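Local coordinates for protein amicyanin (Paracoccus versutus, PDB 1ID2) that probably carries single electrons between redox partner proteins through a type I blue copper centre held in a beta-barrel fold, at residues 3-9 with 79-85. Numbering follows the deposited sequence.
Sequences KITVTSE and YAITFNE
Antiparallel pairing, with end-to-end directions 162° apart, joins residues 3-9 of the outermost strand 4-13 to residues 79-85 of strand 77-83 in the cupredoxin beta barrel. Lys3, Ile4 and Thr5 bury the most surface on their side. Thr5 and Thr82 form the hydrogen-bonded pair (CA-CA 4.9 Å), with Thr5 N to Thr82 O at 2.7 Å and Thr82 N to Thr5 O at 2.9 Å. Both threonines take chi1 m on the same face; Asn84 ND2 donates to Thr5 OG1 (2.9 Å), while Thr82 OG1 is hydrogen-bonded to Thr43 OG1. At the end, Lys3 O accepts from Asn84 N (3.0 Å), and Lys3 CG lies 3.7 Å from Glu85 OE2. Ile4 and Phe83 form the antiparallel non-hydrogen-bonded pair (CA-CA 4.6 Å); the Ile4 side chain, chi1 p and chi2 t, turns to the inner face, where Ile4 CB meets Ile81 CG2 and Ile4 CG2 meets Phe83 CD2, both at 3.7 Å. Val6 CG1 lies 4.3 Å from Tyr79 CZ. Beyond Val6 the strands diverge: Thr7, at positive phi (14°), kinks the chain, its CA 6.4 Å from that of Ala80. Water 1 donates to Ser8 O (2.5 Å) and accepts from Ala80 N (3.2 Å); water 2 joins Glu9 O (2.7 Å) to Tyr79 OH (2.5 Å). Direct hydrogen bonds thus join Lys3 and Thr5 to Thr82 and Asn84, apolar contacts run from Ile4 to Val6, and towards Tyr79 the hydrogen bonding passes through two waters.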
loop_
_atom_site.group_PDB
_atom_site.type_symbol
_atom_site.label_atom_id
_atom_site.label_comp_id
_atom_site.label_asym_id
_atom_site.label_seq_id
_atom_site.Cartn_x
_atom_site.Cartn_y
_atom_site.Cartn_z
ATOM N N LYS A 3 10.928 7.796 -3.169
ATOM C CA LYS A 3 10.143 8.511 -2.173
ATOM C C LYS A 3 9.678 7.627 -0.999
ATOM O O LYS A 3 8.989 8.105 -0.107
ATOM C CB LYS A 3 8.908 9.101 -2.847
ATOM C CG LYS A 3 9.091 10.493 -3.379
ATOM C CD LYS A 3 9.916 10.498 -4.646
ATOM C CE LYS A 3 9.758 11.839 -5.365
ATOM N NZ LYS A 3 8.325 12.256 -5.559
ATOM N N ILE A 4 9.922 6.323 -1.082
ATOM C CA ILE A 4 9.361 5.362 -0.139
ATOM C C ILE A 4 10.420 4.388 0.375
ATOM O O ILE A 4 11.496 4.249 -0.206
ATOM C CB ILE A 4 8.208 4.542 -0.778
ATOM C CG1 ILE A 4 8.734 3.717 -1.949
ATOM C CG2 ILE A 4 7.096 5.467 -1.234
ATOM C CD1 ILE A 4 7.745 2.667 -2.465
ATOM N N THR A 5 10.108 3.728 1.483
ATOM C CA THR A 5 10.944 2.657 2.008
ATOM C C THR A 5 10.082 1.422 2.221
ATOM O O THR A 5 8.998 1.477 2.833
ATOM C CB THR A 5 11.620 3.057 3.365
ATOM O OG1 THR A 5 12.417 4.233 3.180
ATOM C CG2 THR A 5 12.520 1.945 3.882
ATOM N N VAL A 6 10.533 0.318 1.645
ATOM C CA VAL A 6 9.846 -0.940 1.820
ATOM C C VAL A 6 10.631 -1.881 2.723
ATOM O O VAL A 6 11.688 -2.404 2.335
ATOM C CB VAL A 6 9.504 -1.580 0.469
ATOM C CG1 VAL A 6 8.742 -2.865 0.674
ATOM C CG2 VAL A 6 8.668 -0.590 -0.338
ATOM N N THR A 7 10.402 -1.589 3.996
ATOM C CA THR A 7 10.118 -2.581 5.018
ATOM C C THR A 7 10.428 -4.021 4.573
ATOM O O THR A 7 11.588 -4.459 4.571
ATOM C CB THR A 7 8.626 -2.424 5.410
ATOM O OG1 THR A 7 8.249 -1.044 5.229
ATOM C CG2 THR A 7 8.381 -2.853 6.875
ATOM N N SER A 8 9.400 -4.729 4.125
ATOM C CA SER A 8 9.545 -6.129 3.779
ATOM C C SER A 8 9.046 -6.290 2.355
ATOM O O SER A 8 7.989 -5.761 1.995
ATOM C CB SER A 8 8.718 -6.991 4.750
ATOM O OG SER A 8 8.801 -8.372 4.449
ATOM N N GLU A 9 9.927 -6.795 1.508
ATOM C CA GLU A 9 9.540 -7.257 0.186
ATOM C C GLU A 9 8.329 -8.179 0.322
ATOM O O GLU A 9 7.344 -8.026 -0.403
ATOM C CB GLU A 9 10.701 -8.009 -0.470
ATOM C CG GLU A 9 10.604 -8.115 -1.985
ATOM C CD GLU A 9 11.632 -9.064 -2.574
ATOM O OE1 GLU A 9 12.522 -8.593 -3.313
ATOM O OE2 GLU A 9 11.545 -10.282 -2.305
ATOM N N TYR A 79 0.744 -5.554 4.153
ATOM C CA TYR A 79 1.898 -5.034 3.427
ATOM C C TYR A 79 2.143 -3.580 3.812
ATOM O O TYR A 79 1.192 -2.826 4.026
ATOM C CB TYR A 79 1.661 -5.166 1.924
ATOM C CG TYR A 79 2.880 -4.922 1.069
ATOM C CD1 TYR A 79 3.070 -3.689 0.462
ATOM C CD2 TYR A 79 3.802 -5.936 0.811
ATOM C CE1 TYR A 79 4.122 -3.461 -0.377
ATOM C CE2 TYR A 79 4.877 -5.710 -0.043
ATOM C CZ TYR A 79 5.015 -4.462 -0.637
ATOM O OH TYR A 79 6.021 -4.181 -1.525
ATOM N N ALA A 80 3.415 -3.228 4.005
ATOM C CA ALA A 80 3.788 -1.930 4.559
ATOM C C ALA A 80 4.683 -1.157 3.614
ATOM O O ALA A 80 5.605 -1.713 3.012
ATOM C CB ALA A 80 4.499 -2.107 5.889
ATOM N N ILE A 81 4.413 0.136 3.525
ATOM C CA ILE A 81 5.244 1.062 2.791
ATOM C C ILE A 81 5.390 2.285 3.673
ATOM O O ILE A 81 4.384 2.828 4.178
ATOM C CB ILE A 81 4.610 1.487 1.426
ATOM C CG1 ILE A 81 4.406 0.276 0.528
ATOM C CG2 ILE A 81 5.538 2.461 0.711
ATOM C CD1 ILE A 81 3.837 0.601 -0.842
ATOM N N THR A 82 6.640 2.708 3.865
ATOM C CA THR A 82 6.950 3.942 4.565
ATOM C C THR A 82 7.155 5.076 3.561
ATOM O O THR A 82 7.968 4.961 2.652
ATOM C CB THR A 82 8.203 3.754 5.410
ATOM O OG1 THR A 82 7.960 2.702 6.354
ATOM C CG2 THR A 82 8.570 5.037 6.139
ATOM N N PHE A 83 6.431 6.177 3.759
ATOM C CA PHE A 83 6.437 7.297 2.823
ATOM C C PHE A 83 7.285 8.407 3.399
ATOM O O PHE A 83 6.929 9.015 4.399
ATOM C CB PHE A 83 5.014 7.818 2.575
ATOM C CG PHE A 83 4.205 6.940 1.673
ATOM C CD1 PHE A 83 3.485 5.871 2.183
ATOM C CD2 PHE A 83 4.211 7.141 0.304
ATOM C CE1 PHE A 83 2.797 5.017 1.328
ATOM C CE2 PHE A 83 3.518 6.292 -0.556
ATOM C CZ PHE A 83 2.818 5.233 -0.048
ATOM N N ASN A 84 8.408 8.674 2.752
ATOM C CA ASN A 84 9.398 9.572 3.312
ATOM C C ASN A 84 9.184 10.994 2.874
ATOM O O ASN A 84 9.508 11.917 3.612
ATOM C CB ASN A 84 10.795 9.123 2.916
ATOM C CG ASN A 84 11.094 7.733 3.383
ATOM O OD1 ASN A 84 10.892 7.396 4.553
ATOM N ND2 ASN A 84 11.530 6.895 2.467
ATOM N N GLU A 85 8.621 11.178 1.686
ATOM C CA GLU A 85 8.446 12.519 1.152
ATOM C C GLU A 85 6.986 12.964 1.053
ATOM O O GLU A 85 6.134 12.199 0.603
ATOM C CB GLU A 85 9.104 12.607 -0.221
ATOM C CG GLU A 85 10.602 12.819 -0.195
ATOM C CD GLU A 85 11.114 13.340 -1.521
ATOM O OE1 GLU A 85 10.714 14.460 -1.921
ATOM O OE2 GLU A 85 11.861 12.600 -2.193
HETATM O O HOH W 1 6.138 -4.785 3.327
HETATM O O HOH W 2 7.227 -6.208 -2.463
#